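Side-chain contacts in dimethyl-sulfide monooxygenase (Hyphomicrobium sulfonivorans, PDB 6AK1), which oxidises dimethyl sulfide to methanethiol and formaldehyde with FMN, NADH and oxygen, opening the pathway that degrades this sulfide: residues S430-L435 with G441-T446; E97-G102 with D424-G429. All coordinates share one frame; numbering follows the deposited sequence.

Interaction 1 of 2, residues S430-L435 with G441-T446; sequences SLRRKL and GRVEST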
loop_
_atom_site.group_PDB
_atom_site.type_symbol
_atom_site.label_atom_id
_atom_site.label_comp_id
_atom_site.label_asym_id
_atom_site.label_seq_id
_atom_site.Cartn_x
_atom_site.Cartn_y
_atom_site.Cartn_z
ATOM N N SER A 430 -8.068 14.204 9.154
ATOM C CA SER A 430 -7.003 13.254 8.907
ATOM C C SER A 430 -7.400 12.260 7.810
ATOM O O SER A 430 -8.563 12.137 7.423
ATOM C CB SER A 430 -6.664 12.511 10.196
ATOM O OG SER A 430 -7.778 11.730 10.616
ATOM N N LEU A 431 -6.394 11.536 7.322
ATOM C CA LEU A 431 -6.643 10.489 6.337
ATOM C C LEU A 431 -7.635 9.459 6.869
ATOM O O LEU A 431 -8.538 9.020 6.142
ATOM C CB LEU A 431 -5.321 9.824 5.940
ATOM C CG LEU A 431 -5.417 8.707 4.890
ATOM C CD1 LEU A 431 -6.087 9.219 3.621
ATOM C CD2 LEU A 431 -4.035 8.153 4.577
ATOM N N ARG A 432 -7.507 9.075 8.143
ATOM C CA ARG A 432 -8.467 8.132 8.704
ATOM C C ARG A 432 -9.870 8.720 8.722
ATOM O O ARG A 432 -10.850 8.009 8.478
ATOM C CB ARG A 432 -8.062 7.699 10.114
ATOM C CG ARG A 432 -9.059 6.691 10.673
ATOM C CD ARG A 432 -8.632 6.039 11.984
ATOM N NE ARG A 432 -7.474 5.165 11.835
ATOM C CZ ARG A 432 -6.277 5.459 12.327
ATOM N NH1 ARG A 432 -5.269 4.624 12.165
ATOM N NH2 ARG A 432 -6.105 6.588 12.997
ATOM N N ARG A 433 -9.993 10.017 9.021
ATOM C CA ARG A 433 -11.314 10.631 8.993
ATOM C C ARG A 433 -11.880 10.618 7.580
ATOM O O ARG A 433 -13.058 10.304 7.378
ATOM C CB ARG A 433 -11.259 12.054 9.541
ATOM C CG ARG A 433 -12.628 12.677 9.720
ATOM C CD ARG A 433 -12.576 13.971 10.516
ATOM N NE ARG A 433 -13.915 14.367 10.949
ATOM C CZ ARG A 433 -14.803 14.993 10.183
ATOM N NH1 ARG A 433 -14.507 15.315 8.925
ATOM N NH2 ARG A 433 -15.999 15.297 10.673
ATOM N N LYS A 434 -11.041 10.913 6.585
ATOM C CA LYS A 434 -11.494 10.899 5.197
ATOM C C LYS A 434 -11.899 9.499 4.737
ATOM O O LYS A 434 -12.907 9.343 4.038
ATOM C CB LYS A 434 -10.398 11.463 4.292
ATOM C CG LYS A 434 -10.167 12.960 4.415
ATOM C CD LYS A 434 -8.692 13.301 4.139
ATOM C CE LYS A 434 -8.515 14.718 3.598
ATOM N NZ LYS A 434 -8.773 15.806 4.576
ATOM N N LEU A 435 -11.126 8.465 5.102
ATOM C CA LEU A 435 -11.356 7.129 4.543
ATOM C C LEU A 435 -12.283 6.271 5.399
ATOM O O LEU A 435 -13.214 5.642 4.878
ATOM C CB LEU A 435 -10.031 6.388 4.350
ATOM C CG LEU A 435 -9.142 6.862 3.207
ATOM C CD1 LEU A 435 -7.893 5.987 3.103
ATOM C CD2 LEU A 435 -9.910 6.837 1.900
ATOM N N GLY A 441 -10.643 10.947 13.807
ATOM C CA GLY A 441 -9.543 10.394 13.034
ATOM C C GLY A 441 -8.693 9.374 13.775
ATOM O O GLY A 441 -7.589 9.046 13.334
ATOM N N ARG A 442 -9.192 8.872 14.903
ATOM C CA ARG A 442 -8.571 7.776 15.629
ATOM C C ARG A 442 -9.285 6.465 15.307
ATOM O O ARG A 442 -10.401 6.453 14.780
ATOM C CB ARG A 442 -8.594 8.047 17.132
ATOM C CG ARG A 442 -7.964 9.387 17.533
ATOM C CD ARG A 442 -7.229 9.246 18.844
ATOM N NE ARG A 442 -7.680 10.198 19.848
ATOM C CZ ARG A 442 -7.301 10.170 21.120
ATOM N NH1 ARG A 442 -6.475 9.223 21.553
ATOM N NH2 ARG A 442 -7.766 11.083 21.962
ATOM N N VAL A 443 -8.614 5.350 15.611
ATOM C CA VAL A 443 -9.145 4.048 15.228
ATOM C C VAL A 443 -10.528 3.802 15.842
ATOM O O VAL A 443 -10.863 4.310 16.922
ATOM C CB VAL A 443 -8.173 2.933 15.644
ATOM C CG1 VAL A 443 -6.948 2.905 14.711
ATOM C CG2 VAL A 443 -7.775 3.108 17.137
ATOM N N GLU A 444 -11.337 3.018 15.133
ATOM C CA GLU A 444 -12.589 2.514 15.684
ATOM C C GLU A 444 -12.331 1.756 16.980
ATOM O O GLU A 444 -11.288 1.116 17.150
ATOM C CB GLU A 444 -13.269 1.574 14.687
ATOM C CG GLU A 444 -13.894 2.244 13.488
ATOM C CD GLU A 444 -14.774 1.285 12.734
ATOM O OE1 GLU A 444 -14.232 0.324 12.137
ATOM O OE2 GLU A 444 -16.011 1.464 12.776
ATOM N N SER A 445 -13.308 1.802 17.893
ATOM C CA SER A 445 -13.156 1.100 19.166
ATOM C C SER A 445 -13.053 -0.412 18.988
ATOM O O SER A 445 -12.523 -1.090 19.876
ATOM C CB SER A 445 -14.318 1.431 20.099
ATOM O OG SER A 445 -15.522 0.935 19.554
ATOM N N THR A 446 -13.528 -0.953 17.864
ATOM C CA THR A 446 -13.374 -2.370 17.541
ATOM C C THR A 446 -12.038 -2.685 16.874
ATOM O O THR A 446 -11.752 -3.860 16.615
ATOM C CB THR A 446 -14.511 -2.847 16.623
ATOM O OG1 THR A 446 -14.444 -2.158 15.363
ATOM C CG2 THR A 446 -15.884 -2.599 17.272
#

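Interaction 2 of 2, residues E97-G102 with D424-G429; sequences EHVGFG and DSYKPG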
loop_
_atom_site.group_PDB
_atom_site.type_symbol
_atom_site.label_atom_id
_atom_site.label_comp_id
_atom_site.label_asym_id
_atom_site.label_seq_id
_atom_site.Cartn_x
_atom_site.Cartn_y
_atom_site.Cartn_z
ATOM N N GLU A 97 -2.531 19.668 0.576
ATOM C CA GLU A 97 -3.335 19.904 1.757
ATOM C C GLU A 97 -4.089 18.669 2.234
ATOM O O GLU A 97 -4.276 18.512 3.441
ATOM C CB GLU A 97 -4.329 21.038 1.471
ATOM C CG GLU A 97 -5.054 21.556 2.693
ATOM C CD GLU A 97 -6.058 22.638 2.346
ATOM O OE1 GLU A 97 -6.795 23.072 3.259
ATOM O OE2 GLU A 97 -6.108 23.045 1.158
ATOM N N HIS A 98 -4.480 17.764 1.330
ATOM C CA HIS A 98 -5.467 16.736 1.646
ATOM C C HIS A 98 -5.097 15.317 1.214
ATOM O O HIS A 98 -5.518 14.355 1.865
ATOM C CB HIS A 98 -6.807 17.104 1.000
ATOM C CG HIS A 98 -7.509 18.243 1.670
ATOM N ND1 HIS A 98 -7.953 18.179 2.975
ATOM C CD2 HIS A 98 -7.833 19.480 1.221
ATOM C CE1 HIS A 98 -8.515 19.330 3.303
ATOM N NE2 HIS A 98 -8.452 20.137 2.257
ATOM N N VAL A 99 -4.360 15.150 0.107
ATOM C CA VAL A 99 -4.073 13.800 -0.369
ATOM C C VAL A 99 -3.284 13.038 0.696
ATOM O O VAL A 99 -2.422 13.600 1.386
ATOM C CB VAL A 99 -3.334 13.835 -1.722
ATOM C CG1 VAL A 99 -1.935 14.410 -1.572
ATOM C CG2 VAL A 99 -3.256 12.441 -2.337
ATOM N N GLY A 100 -3.602 11.748 0.864
ATOM C CA GLY A 100 -2.872 10.917 1.801
ATOM C C GLY A 100 -1.641 10.271 1.165
ATOM O O GLY A 100 -1.489 10.240 -0.052
ATOM N N PHE A 101 -0.753 9.751 2.017
ATOM C CA PHE A 101 0.463 9.081 1.561
ATOM C C PHE A 101 0.534 7.717 2.230
ATOM O O PHE A 101 0.692 7.631 3.451
ATOM C CB PHE A 101 1.713 9.916 1.862
ATOM C CG PHE A 101 1.633 11.303 1.315
ATOM C CD1 PHE A 101 1.795 11.529 -0.052
ATOM C CD2 PHE A 101 1.345 12.380 2.145
ATOM C CE1 PHE A 101 1.696 12.803 -0.588
ATOM C CE2 PHE A 101 1.246 13.657 1.618
ATOM C CZ PHE A 101 1.437 13.867 0.234
ATOM N N GLY A 102 0.386 6.664 1.431
ATOM C CA GLY A 102 0.577 5.316 1.914
ATOM C C GLY A 102 2.025 4.920 1.738
ATOM O O GLY A 102 2.539 4.900 0.615
ATOM N N ASP A 424 -15.806 15.790 -5.510
ATOM C CA ASP A 424 -15.210 16.946 -6.168
ATOM C C ASP A 424 -14.607 17.920 -5.171
ATOM O O ASP A 424 -14.271 19.048 -5.545
ATOM C CB ASP A 424 -16.228 17.661 -7.064
ATOM C CG ASP A 424 -17.441 18.147 -6.305
ATOM O OD1 ASP A 424 -17.380 18.290 -5.062
ATOM O OD2 ASP A 424 -18.466 18.399 -6.969
ATOM N N SER A 425 -14.501 17.518 -3.908
ATOM C CA SER A 425 -13.719 18.235 -2.913
ATOM C C SER A 425 -13.409 17.250 -1.794
ATOM O O SER A 425 -13.903 16.121 -1.778
ATOM C CB SER A 425 -14.453 19.476 -2.396
ATOM O OG SER A 425 -15.501 19.114 -1.523
ATOM N N TYR A 426 -12.580 17.683 -0.861
ATOM C CA TYR A 426 -12.095 16.810 0.194
ATOM C C TYR A 426 -12.887 16.999 1.482
ATOM O O TYR A 426 -13.250 18.121 1.847
ATOM C CB TYR A 426 -10.620 17.075 0.467
ATOM C CG TYR A 426 -9.662 16.504 -0.554
ATOM C CD1 TYR A 426 -9.316 15.164 -0.515
ATOM C CD2 TYR A 426 -9.062 17.318 -1.520
ATOM C CE1 TYR A 426 -8.415 14.633 -1.407
ATOM C CE2 TYR A 426 -8.143 16.801 -2.420
ATOM C CZ TYR A 426 -7.828 15.445 -2.350
ATOM O OH TYR A 426 -6.937 14.872 -3.207
ATOM N N LYS A 427 -13.153 15.890 2.158
ATOM C CA LYS A 427 -13.682 15.939 3.514
ATOM C C LYS A 427 -12.573 16.400 4.462
ATOM O O LYS A 427 -11.438 15.918 4.359
ATOM C CB LYS A 427 -14.207 14.544 3.888
ATOM C CG LYS A 427 -14.931 14.431 5.215
ATOM C CD LYS A 427 -15.452 13.000 5.421
ATOM C CE LYS A 427 -16.112 12.820 6.789
ATOM N NZ LYS A 427 -16.560 11.412 7.019
ATOM N N PRO A 428 -12.831 17.352 5.356
ATOM C CA PRO A 428 -11.766 17.811 6.249
ATOM C C PRO A 428 -11.327 16.718 7.211
ATOM O O PRO A 428 -12.066 15.781 7.524
ATOM C CB PRO A 428 -12.405 18.991 6.998
ATOM C CG PRO A 428 -13.865 18.751 6.912
ATOM C CD PRO A 428 -14.079 18.108 5.564
ATOM N N GLY A 429 -10.087 16.850 7.666
ATOM C CA GLY A 429 -9.539 16.034 8.731
ATOM C C GLY A 429 -8.458 15.085 8.245
ATOM O O GLY A 429 -7.999 15.125 7.099
HETATM O O HOH W 1 -6.012 17.368 5.498
#

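Interaction 1 of 2, residues S430-L435 with G441-T446
R432 runs out from the short helix 431-435 along the backbone of G441-V443, meeting it at almost every atom. Its CB already lies beside the G441 carbonyl, 3.5 Å from G441 O, and CG stays close to the same group. With CG anti to the backbone N (chi1 -179°) the chain heads for the returning segment. CD then rests against the next peptide, 3.3 Å from R442 O, an oxygen hydrogen-bonded to T438 OG1. A bend at chi3 turns the guanidinium back toward G441, where R432 NH2 donates to G441 O at 2.9 Å; the oxygen lies nearly in the guanidinium plane, though the donor is tilted from the carbonyl plane, and the N-H...O angle is 150°. Over one face of the group sits V443 CG1, 3.5 Å from R432 NH1 and displaced toward the rim. Strand 223-227 belongs to the parallel barrel of this luciferase-like TIM-barrel fold, and the helix leans on it through L431 and R432 at V223 and L435 at F225. Beyond the two segments R432 NE pairs with E242 in a salt bridge and NH1 bonds to T221 O, so three nitrogens with separate partners fix the group's rotation. At the start of the helix S430 is the N-cap: its OG accepts from R433 N at 3.2 Å while lying 3.3 Å from G441 CA. G441 has a positive phi, and its bare CA lets the chain pass close to S430 OG. R433 lies beside G441 CA, its guanidinium leading away to P428 O and N439 OD1.

Interaction 2 of 2, residues E97-G102 with D424-G429
K434 NZ, from the helix that follows, ties the two segments together: H98 ND1 accepts a hydrogen bond from it on one side, and the carbonyls of K427 and G429 do so on the other. Beside this site H98 and Y426 pack so that the CB of each lies over the ring of the other. Y426 CG, anti to its carbonyl carbon (chi1 -76°), carries the phenol ring beneath H98 CB, which stands 3.3 Å from the Y426 centroid and 13° off the normal. Y426 CB returns the CH-pi contact over one face of the imidazole, set toward the rim and 3.7 Å from its centroid. Because the side chains slide past each other, the near-parallel rings, with planes 22° apart, barely overlap. On the opposite face of the imidazole lies E97 CG, 3.6 Å above the plane, which leaves that ring sandwiched between aliphatic carbons. The pair sits where the loop leads into strand 100-106 of the TIM barrel, and E47 OE2, from helix 36-48, takes the backbone N-H groups of E97, H98 and V99. A water donates to E97 O at 2.9 Å and, weakly, to G429 O. The phenol OH of Y426 lies 4.0 Å from V99 CB and hydrogen-bonds to F51 O.

How the interactions relate
Interaction 2 joins the C-terminal tail that follows helix 403-418 to the loop entering strand 100-106, whereas interaction 1 holds two neighbouring parts of that tail together, its helix leaning on strand 223-227. Neither lies at the residues that probably bind FMN. Interaction 2 leads directly into interaction 1: G429 precedes the N-cap S430, and K434 of the helix reaches back to the preceding loop. Interaction 1 is local in sequence and the more buried, built on a charged side chain shared between backbone oxygens and one carboxylate. Interaction 2 brings together residues more than 300 positions apart, nearer the surface, through CH-pi packing and a weak water bridge.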